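Local structure of hypothetical protein TM1010 (Thermotoga maritima, 2F4P) at residues Y51-S65 with V104-I118. The protein is of unknown function but belongs to the cupin superfamily, whose members fold into a small beta-barrel of antiparallel strands. Sequence-based numbering, arbitrary orientation.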
ATOM      1  N   TYR A  51       5.005   3.331  -3.631  1.00 36.97           N
ATOM      2  CA  TYR A  51       6.286   3.792  -3.113  0.50 36.83           C
ATOM      3  C   TYR A  51       6.198   3.977  -1.618  1.00 35.81           C
ATOM      4  O   TYR A  51       5.117   4.021  -1.046  1.00 36.07           O
ATOM      5  CB  TYR A  51       6.729   5.084  -3.810  0.50 37.80           C
ATOM      6  CG  TYR A  51       5.555   5.909  -4.220  0.50 38.27           C
ATOM      7  CD1 TYR A  51       4.885   5.659  -5.422  0.50 32.59           C
ATOM      8  CD2 TYR A  51       5.078   6.908  -3.389  0.50 41.60           C
ATOM      9  CE1 TYR A  51       3.768   6.382  -5.774  0.50 34.03           C
ATOM     10  CE2 TYR A  51       3.969   7.652  -3.744  0.50 43.43           C
ATOM     11  CZ  TYR A  51       3.322   7.389  -4.927  0.50 39.17           C
ATOM     12  OH  TYR A  51       2.229   8.144  -5.231  0.50 36.30           O
ATOM     13  N   ASP A  52       7.367   4.031  -1.005  1.00 36.61           N
ATOM     14  CA  ASP A  52       7.508   4.219   0.434  1.00 38.17           C
ATOM     15  C   ASP A  52       8.358   5.456   0.587  1.00 38.17           C
ATOM     16  O   ASP A  52       9.425   5.537  -0.047  1.00 36.96           O
ATOM     17  CB  ASP A  52       8.225   3.014   1.037  1.00 41.10           C
ATOM     18  CG  ASP A  52       8.065   2.933   2.547  1.00 46.89           C
ATOM     19  OD1 ASP A  52       7.003   3.320   3.080  1.00 51.82           O
ATOM     20  OD2 ASP A  52       8.999   2.458   3.203  1.00 64.99           O
ATOM     21  N   VAL A  53       7.891   6.420   1.386  1.00 37.14           N
ATOM     22  CA  VAL A  53       8.515   7.751   1.493  0.50 35.42           C
ATOM     23  C   VAL A  53       8.816   8.103   2.956  1.00 36.50           C
ATOM     24  O   VAL A  53       7.956   7.914   3.830  1.00 36.85           O
ATOM     25  CB  VAL A  53       7.598   8.872   0.942  0.50 35.70           C
ATOM     26  CG1 VAL A  53       8.401  10.201   0.707  0.50 29.85           C
ATOM     27  CG2 VAL A  53       6.886   8.430  -0.322  0.50 37.66           C
ATOM     28  N   VAL A  54      10.012   8.625   3.220  1.00 35.81           N
ATOM     29  CA  VAL A  54      10.320   9.251   4.513  0.50 34.78           C
ATOM     30  C   VAL A  54      10.561  10.732   4.294  1.00 34.46           C
ATOM     31  O   VAL A  54      11.410  11.100   3.469  1.00 35.60           O
ATOM     32  CB  VAL A  54      11.597   8.679   5.160  0.50 34.86           C
ATOM     33  CG1 VAL A  54      11.815   9.309   6.552  0.50 31.52           C
ATOM     34  CG2 VAL A  54      11.522   7.164   5.233  0.50 42.38           C
ATOM     35  N   PHE A  55       9.811  11.564   5.015  1.00 36.64           N
ATOM     36  CA  PHE A  55      10.026  13.015   5.068  1.00 34.24           C
ATOM     37  C   PHE A  55      10.664  13.301   6.426  1.00 34.76           C
ATOM     38  O   PHE A  55      10.073  13.007   7.468  1.00 34.18           O
ATOM     39  CB  PHE A  55       8.722  13.786   5.048  1.00 35.71           C
ATOM     40  CG  PHE A  55       7.942  13.671   3.764  1.00 32.94           C
ATOM     41  CD1 PHE A  55       7.085  12.612   3.557  1.00 34.12           C
ATOM     42  CD2 PHE A  55       8.056  14.629   2.797  1.00 35.91           C
ATOM     43  CE1 PHE A  55       6.366  12.502   2.362  1.00 36.89           C
ATOM     44  CE2 PHE A  55       7.363  14.536   1.627  1.00 34.70           C
ATOM     45  CZ  PHE A  55       6.491  13.460   1.416  1.00 36.19           C
ATOM     46  N   GLU A  56      11.844  13.907   6.431  1.00 34.32           N
ATOM     47  CA  GLU A  56      12.413  14.395   7.699  1.00 34.82           C
ATOM     48  C   GLU A  56      11.620  15.608   8.172  1.00 34.71           C
ATOM     49  O   GLU A  56      10.923  16.223   7.385  1.00 33.56           O
ATOM     50  CB  GLU A  56      13.875  14.771   7.510  1.00 34.95           C
ATOM     51  CG  GLU A  56      14.755  13.573   7.120  1.00 31.57           C
ATOM     52  CD  GLU A  56      14.689  12.427   8.078  1.00 39.48           C
ATOM     53  OE1 GLU A  56      14.518  12.653   9.306  1.00 40.58           O
ATOM     54  OE2 GLU A  56      14.848  11.274   7.610  1.00 41.42           O
ATOM     55  N   PRO A  57      11.733  15.968   9.464  1.00 35.04           N
ATOM     56  CA  PRO A  57      10.944  17.096   9.944  1.00 34.42           C
ATOM     57  C   PRO A  57      11.087  18.333   9.061  1.00 35.82           C
ATOM     58  O   PRO A  57      12.189  18.686   8.647  1.00 33.70           O
ATOM     59  CB  PRO A  57      11.488  17.330  11.357  1.00 34.94           C
ATOM     60  CG  PRO A  57      12.007  16.047  11.792  1.00 37.75           C
ATOM     61  CD  PRO A  57      12.534  15.358  10.540  1.00 34.97           C
ATOM     62  N   GLY A  58       9.954  18.947   8.729  1.00 36.65           N
ATOM     63  CA  GLY A  58       9.933  20.154   7.934  1.00 36.75           C
ATOM     64  C   GLY A  58       9.882  19.892   6.428  1.00 37.56           C
ATOM     65  O   GLY A  58       9.662  20.811   5.649  1.00 40.25           O
ATOM     66  N   ALA A  59      10.149  18.668   6.003  1.00 36.92           N
ATOM     67  CA  ALA A  59      10.206  18.369   4.574  1.00 35.07           C
ATOM     68  C   ALA A  59       8.811  18.049   4.053  1.00 36.51           C
ATOM     69  O   ALA A  59       7.945  17.538   4.786  1.00 33.91           O
ATOM     70  CB  ALA A  59      11.160  17.228   4.290  1.00 35.96           C
ATOM     71  N   ARG A  60       8.602  18.368   2.774  1.00 36.92           N
ATOM     72  CA  ARG A  60       7.299  18.192   2.153  1.00 35.87           C
ATOM     73  C   ARG A  60       7.365  18.288   0.654  1.00 36.18           C
ATOM     74  O   ARG A  60       8.289  18.873   0.082  1.00 33.72           O
ATOM     75  CB  ARG A  60       6.314  19.235   2.664  1.00 35.82           C
ATOM     76  CG  ARG A  60       6.523  20.666   2.166  1.00 42.81           C
ATOM     77  CD  ARG A  60       7.197  21.496   3.164  1.00 43.42           C
ATOM     78  NE  ARG A  60       7.350  22.916   2.787  1.00 41.98           N
ATOM     79  CZ  ARG A  60       8.005  23.804   3.538  1.00 41.09           C
ATOM     80  NH1 ARG A  60       8.571  23.433   4.680  1.00 38.72           N
ATOM     81  NH2 ARG A  60       8.118  25.060   3.146  1.00 46.16           N
ATOM     82  N   THR A  61       6.328  17.783   0.012  1.00 36.90           N
ATOM     83  CA  THR A  61       6.222  17.890  -1.402  1.00 35.14           C
ATOM     84  C   THR A  61       5.944  19.345  -1.768  1.00 34.68           C
ATOM     85  O   THR A  61       5.440  20.147  -0.948  1.00 33.73           O
ATOM     86  CB  THR A  61       5.044  17.011  -1.960  1.00 38.46           C
ATOM     87  OG1 THR A  61       3.785  17.574  -1.544  1.00 34.49           O
ATOM     88  CG2 THR A  61       5.121  15.599  -1.460  1.00 38.71           C
ATOM     89  N   HIS A  62       6.246  19.680  -3.011  1.00 33.28           N
ATOM     90  CA  HIS A  62       5.631  20.852  -3.641  1.00 33.79           C
ATOM     91  C   HIS A  62       4.126  20.621  -3.788  1.00 34.75           C
ATOM     92  O   HIS A  62       3.628  19.480  -3.655  1.00 35.97           O
ATOM     93  CB  HIS A  62       6.261  21.082  -5.008  1.00 36.55           C
ATOM     94  CG  HIS A  62       7.696  21.496  -4.940  1.00 35.64           C
ATOM     95  ND1 HIS A  62       8.428  21.826  -6.059  1.00 38.48           N
ATOM     96  CD2 HIS A  62       8.533  21.641  -3.885  1.00 38.78           C
ATOM     97  CE1 HIS A  62       9.651  22.162  -5.696  1.00 41.89           C
ATOM     98  NE2 HIS A  62       9.745  22.048  -4.383  1.00 41.14           N
ATOM     99  N   TRP A  63       3.395  21.682  -4.114  1.00 36.05           N
ATOM    100  CA  TRP A  63       2.012  21.504  -4.582  1.00 34.53           C
ATOM    101  C   TRP A  63       2.009  20.682  -5.875  1.00 36.14           C
ATOM    102  O   TRP A  63       2.825  20.920  -6.780  1.00 36.33           O
ATOM    103  CB  TRP A  63       1.347  22.847  -4.851  1.00 36.29           C
ATOM    104  CG  TRP A  63       1.125  23.724  -3.664  1.00 32.08           C
ATOM    105  CD1 TRP A  63       1.912  24.762  -3.261  1.00 38.47           C
ATOM    106  CD2 TRP A  63       0.032  23.665  -2.725  1.00 34.26           C
ATOM    107  NE1 TRP A  63       1.379  25.356  -2.160  1.00 38.17           N
ATOM    108  CE2 TRP A  63       0.237  24.694  -1.791  1.00 38.30           C
ATOM    109  CE3 TRP A  63      -1.072  22.816  -2.564  1.00 35.40           C
ATOM    110  CZ2 TRP A  63      -0.649  24.936  -0.736  1.00 38.30           C
ATOM    111  CZ3 TRP A  63      -1.962  23.067  -1.510  1.00 33.28           C
ATOM    112  CH2 TRP A  63      -1.752  24.119  -0.631  1.00 36.77           C
ATOM    113  N   HIS A  64       1.061  19.746  -5.985  1.00 32.86           N
ATOM    114  CA  HIS A  64       0.933  18.954  -7.172  1.00 34.59           C
ATOM    115  C   HIS A  64      -0.424  18.236  -7.205  1.00 34.03           C
ATOM    116  O   HIS A  64      -1.160  18.225  -6.222  1.00 37.02           O
ATOM    117  CB  HIS A  64       2.091  17.953  -7.250  1.00 35.53           C
ATOM    118  CG  HIS A  64       2.102  16.922  -6.167  1.00 36.21           C
ATOM    119  ND1 HIS A  64       2.266  17.225  -4.827  1.00 37.15           N
ATOM    120  CD2 HIS A  64       2.033  15.573  -6.242  1.00 39.12           C
ATOM    121  CE1 HIS A  64       2.263  16.102  -4.125  1.00 39.29           C
ATOM    122  NE2 HIS A  64       2.127  15.088  -4.961  1.00 36.90           N
ATOM    123  N   SER A  65      -0.708  17.605  -8.327  1.00 33.85           N
ATOM    124  CA  SER A  65      -1.881  16.759  -8.483  1.00 33.83           C
ATOM    125  C   SER A  65      -1.534  15.546  -9.358  1.00 35.47           C
ATOM    126  O   SER A  65      -0.562  15.569 -10.156  1.00 36.12           O
ATOM    127  CB  SER A  65      -3.039  17.570  -9.113  1.00 34.41           C
ATOM    128  OG  SER A  65      -2.771  17.868 -10.483  1.00 33.18           O
ATOM    129  N   VAL A 104      -5.343  19.442  -6.179  1.00 34.55           N
ATOM    130  CA  VAL A 104      -4.033  20.025  -5.914  1.00 34.66           C
ATOM    131  C   VAL A 104      -3.753  19.998  -4.419  1.00 34.78           C
ATOM    132  O   VAL A 104      -4.596  20.403  -3.624  1.00 35.19           O
ATOM    133  CB  VAL A 104      -3.892  21.421  -6.542  1.00 35.18           C
ATOM    134  CG1 VAL A 104      -2.529  22.044  -6.121  1.00 35.87           C
ATOM    135  CG2 VAL A 104      -4.022  21.322  -8.063  1.00 39.72           C
ATOM    136  N   HIS A 105      -2.602  19.454  -4.022  1.00 34.52           N
ATOM    137  CA  HIS A 105      -2.359  19.218  -2.585  1.00 35.36           C
ATOM    138  C   HIS A 105      -0.848  19.138  -2.328  1.00 34.88           C
ATOM    139  O   HIS A 105      -0.030  19.109  -3.267  1.00 35.44           O
ATOM    140  CB  HIS A 105      -2.997  17.897  -2.180  1.00 35.20           C
ATOM    141  CG  HIS A 105      -2.303  16.731  -2.796  1.00 38.65           C
ATOM    142  ND1 HIS A 105      -2.548  16.346  -4.099  1.00 47.77           N
ATOM    143  CD2 HIS A 105      -1.290  15.955  -2.352  1.00 43.53           C
ATOM    144  CE1 HIS A 105      -1.751  15.340  -4.408  1.00 46.33           C
ATOM    145  NE2 HIS A 105      -0.974  15.093  -3.371  1.00 39.06           N
ATOM    146  N   TRP A 106      -0.484  19.165  -1.069  1.00 35.80           N
ATOM    147  CA  TRP A 106       0.873  18.758  -0.675  1.00 34.79           C
ATOM    148  C   TRP A 106       0.748  17.870   0.530  1.00 35.93           C
ATOM    149  O   TRP A 106      -0.292  17.882   1.215  1.00 35.59           O
ATOM    150  CB  TRP A 106       1.763  19.959  -0.375  1.00 35.96           C
ATOM    151  CG  TRP A 106       1.320  20.801   0.792  1.00 33.21           C
ATOM    152  CD1 TRP A 106       0.453  21.837   0.741  1.00 38.52           C
ATOM    153  CD2 TRP A 106       1.723  20.678   2.167  1.00 36.01           C
ATOM    154  NE1 TRP A 106       0.298  22.387   1.988  1.00 35.83           N
ATOM    155  CE2 TRP A 106       1.054  21.690   2.887  1.00 38.24           C
ATOM    156  CE3 TRP A 106       2.618  19.840   2.857  1.00 37.87           C
ATOM    157  CZ2 TRP A 106       1.236  21.885   4.272  1.00 41.15           C
ATOM    158  CZ3 TRP A 106       2.793  20.019   4.232  1.00 39.77           C
ATOM    159  CH2 TRP A 106       2.112  21.037   4.925  1.00 36.33           C
ATOM    160  N   HIS A 107       1.797  17.090   0.786  1.00 36.40           N
ATOM    161  CA  HIS A 107       1.897  16.393   2.065  1.00 34.38           C
ATOM    162  C   HIS A 107       3.328  16.414   2.550  1.00 34.20           C
ATOM    163  O   HIS A 107       4.260  16.633   1.785  1.00 35.24           O
ATOM    164  CB  HIS A 107       1.358  14.941   1.980  1.00 35.28           C
ATOM    165  CG  HIS A 107       1.839  14.150   0.798  1.00 33.89           C
ATOM    166  ND1 HIS A 107       2.778  13.143   0.915  1.00 40.46           N
ATOM    167  CD2 HIS A 107       1.490  14.187  -0.504  1.00 38.77           C
ATOM    168  CE1 HIS A 107       3.008  12.619  -0.273  1.00 37.27           C
ATOM    169  NE2 HIS A 107       2.253  13.246  -1.158  1.00 45.53           N
ATOM    170  N   GLY A 108       3.508  16.137   3.829  1.00 33.65           N
ATOM    171  CA  GLY A 108       4.854  16.132   4.361  1.00 36.03           C
ATOM    172  C   GLY A 108       4.898  15.995   5.845  1.00 34.76           C
ATOM    173  O   GLY A 108       3.893  15.765   6.496  1.00 34.54           O
ATOM    174  N   ALA A 109       6.095  16.174   6.396  1.00 36.32           N
ATOM    175  CA  ALA A 109       6.296  15.921   7.800  1.00 34.34           C
ATOM    176  C   ALA A 109       5.849  17.102   8.617  1.00 36.39           C
ATOM    177  O   ALA A 109       5.710  18.227   8.118  1.00 38.10           O
ATOM    178  CB  ALA A 109       7.744  15.627   8.072  1.00 35.64           C
ATOM    179  N   ALA A 110       5.662  16.840   9.900  1.00 35.75           N
ATOM    180  CA  ALA A 110       5.546  17.890  10.897  1.00 36.32           C
ATOM    181  C   ALA A 110       6.881  18.646  11.060  1.00 36.43           C
ATOM    182  O   ALA A 110       7.933  18.158  10.656  1.00 36.38           O
ATOM    183  CB  ALA A 110       5.121  17.269  12.240  1.00 37.18           C
ATOM    184  N   PRO A 111       6.839  19.857  11.631  1.00 37.39           N
ATOM    185  CA  PRO A 111       8.083  20.598  11.840  1.00 37.95           C
ATOM    186  C   PRO A 111       9.095  19.879  12.749  1.00 38.60           C
ATOM    187  O   PRO A 111      10.304  20.148  12.670  1.00 38.32           O
ATOM    188  CB  PRO A 111       7.624  21.906  12.504  1.00 40.56           C
ATOM    189  CG  PRO A 111       6.170  21.983  12.338  1.00 40.20           C
ATOM    190  CD  PRO A 111       5.643  20.624  12.026  1.00 38.78           C
ATOM    191  N   ASP A 112       8.609  18.990  13.613  1.00 37.46           N
ATOM    192  CA  ASP A 112       9.460  18.417  14.672  1.00 37.83           C
ATOM    193  C   ASP A 112       9.353  16.912  14.800  1.00 35.47           C
ATOM    194  O   ASP A 112       9.701  16.349  15.843  1.00 33.90           O
ATOM    195  CB  ASP A 112       9.119  19.075  16.004  1.00 39.30           C
ATOM    196  CG  ASP A 112       7.660  18.905  16.393  1.00 42.14           C
ATOM    197  OD1 ASP A 112       6.901  18.200  15.689  1.00 48.38           O
ATOM    198  OD2 ASP A 112       7.270  19.520  17.406  1.00 45.38           O
ATOM    199  N   GLU A 113       8.889  16.273  13.725  1.00 38.57           N
ATOM    200  CA  GLU A 113       8.779  14.833  13.658  1.00 38.08           C
ATOM    201  C   GLU A 113       8.743  14.376  12.203  1.00 36.22           C
ATOM    202  O   GLU A 113       8.150  15.027  11.352  1.00 33.62           O
ATOM    203  CB  GLU A 113       7.521  14.362  14.411  1.00 37.79           C
ATOM    204  CG  GLU A 113       7.441  12.887  14.624  1.00 39.72           C
ATOM    205  CD  GLU A 113       6.351  12.462  15.624  1.00 46.43           C
ATOM    206  OE1 GLU A 113       5.720  13.333  16.270  1.00 44.63           O
ATOM    207  OE2 GLU A 113       6.121  11.238  15.747  1.00 47.23           O
ATOM    208  N   GLU A 114       9.349  13.222  11.936  1.00 34.94           N
ATOM    209  CA  GLU A 114       9.355  12.663  10.598  1.00 38.21           C
ATOM    210  C   GLU A 114       7.969  12.095  10.246  1.00 36.01           C
ATOM    211  O   GLU A 114       7.145  11.810  11.135  1.00 33.70           O
ATOM    212  CB  GLU A 114      10.428  11.578  10.501  1.00 39.67           C
ATOM    213  CG  GLU A 114       9.959  10.256  11.040  1.00 45.59           C
ATOM    214  CD  GLU A 114      11.076   9.294  11.292  1.00 51.61           C
ATOM    215  OE1 GLU A 114      12.122   9.368  10.596  1.00 68.79           O
ATOM    216  OE2 GLU A 114      10.894   8.473  12.220  1.00 69.61           O
ATOM    217  N   LEU A 115       7.717  11.938   8.957  1.00 37.22           N
ATOM    218  CA  LEU A 115       6.536  11.219   8.453  1.00 36.22           C
ATOM    219  C   LEU A 115       7.014  10.131   7.506  1.00 38.71           C
ATOM    220  O   LEU A 115       7.874  10.371   6.662  1.00 39.34           O
ATOM    221  CB  LEU A 115       5.572  12.147   7.720  1.00 37.51           C
ATOM    222  CG  LEU A 115       4.380  11.475   7.015  1.00 36.19           C
ATOM    223  CD1 LEU A 115       3.327  11.046   8.011  1.00 39.80           C
ATOM    224  CD2 LEU A 115       3.806  12.406   5.967  1.00 40.94           C
ATOM    225  N   VAL A 116       6.484   8.927   7.697  1.00 36.62           N
ATOM    226  CA  VAL A 116       6.732   7.812   6.800  1.00 36.26           C
ATOM    227  C   VAL A 116       5.398   7.304   6.324  1.00 38.72           C
ATOM    228  O   VAL A 116       4.481   7.071   7.137  1.00 37.14           O
ATOM    229  CB  VAL A 116       7.470   6.650   7.489  1.00 36.97           C
ATOM    230  CG1 VAL A 116       7.833   5.536   6.462  1.00 38.01           C
ATOM    231  CG2 VAL A 116       8.707   7.180   8.231  1.00 42.61           C
ATOM    232  N   HIS A 117       5.287   7.119   5.013  1.00 35.94           N
ATOM    233  CA  HIS A 117       4.066   6.590   4.467  1.00 38.15           C
ATOM    234  C   HIS A 117       4.301   5.797   3.178  1.00 38.15           C
ATOM    235  O   HIS A 117       5.303   6.001   2.477  1.00 38.26           O
ATOM    236  CB  HIS A 117       3.029   7.717   4.262  1.00 39.70           C
ATOM    237  CG  HIS A 117       3.276   8.570   3.068  1.00 42.11           C
ATOM    238  ND1 HIS A 117       2.923   8.181   1.796  1.00 39.44           N
ATOM    239  CD2 HIS A 117       3.818   9.806   2.949  1.00 49.91           C
ATOM    240  CE1 HIS A 117       3.276   9.122   0.940  1.00 50.99           C
ATOM    241  NE2 HIS A 117       3.804  10.128   1.616  1.00 51.39           N
ATOM    242  N   ILE A 118       3.370   4.880   2.910  1.00 38.22           N
ATOM    243  CA  ILE A 118       3.236   4.243   1.621  1.00 36.79           C
ATOM    244  C   ILE A 118       2.370   5.153   0.763  1.00 37.05           C
ATOM    245  O   ILE A 118       1.404   5.763   1.249  1.00 36.68           O
ATOM    246  CB  ILE A 118       2.595   2.832   1.753  1.00 39.52           C
ATOM    247  CG1 ILE A 118       3.538   1.886   2.525  1.00 34.38           C
ATOM    248  CG2 ILE A 118       2.280   2.231   0.370  1.00 38.91           C
ATOM    249  CD1 ILE A 118       2.840   0.750   3.225  1.00 41.52           C
TER
HETATM  250  O   HOH W   1      14.054  11.239  11.256  1.00 44.94           O
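Phe55 lays one face of its ring on Gly108 of strand 105-109 and turns its edge to Leu115 and His117 of strand 115-118, bridging the two sheets of this cupin beta-barrel. Packing is tight here. CA of Gly108 sits over the centre of the Phe55 ring, 3.9 Å from the centroid and 12° off the normal, a CH-pi contact. His117 meets the same ring rim to rim, its NE2 3.6 Å from Phe55 CE1, while CB of Val53 covers one face of the imidazole. With CG placed between its backbone N and carbonyl carbon (chi1 77°), His117 turns ND1 back onto Ile118 O in a bond straight at the hydrogen but arriving above the carbonyl plane, which helps hold the ring's rotation.

Further into the barrel, Thr61 CG2 rests over one face of His107, and the His64 and His105 rings approach obliquely. His64 NE2 and His107 NE2 each hydrogen-bond an unidentified ligand, consistent with a histidine-lined pocket inside the barrel, as in many cupins. His62 O accepts from Thr61 OG1 and His64 ND1, which reach it from opposite faces of its plane. Trp106 points its edge at the face of Trp63 in a T-shaped (edge-to-face) pair, planes at 86°, Trp106 CD1 3.5 Å from Trp63 CH2; their indole nitrogens go to Gln82 and Glu139 respectively.

At the type II turn Glu56-Ala59 the contact opens toward solvent, with Pro57 and Pro111 exposed. Pro57 lies against the backbone of 111-114, and Gly58 N reaches Ala110 O from above the carbonyl plane. Glu56 and Glu114, each with its own arginine (Arg20 and Arg76), bring like charges within 4.3 Å, OE1 to OE1, and one water donates to both, 2.5 Å from Glu56 OE1 and 2.8 Å from Glu114 OE1.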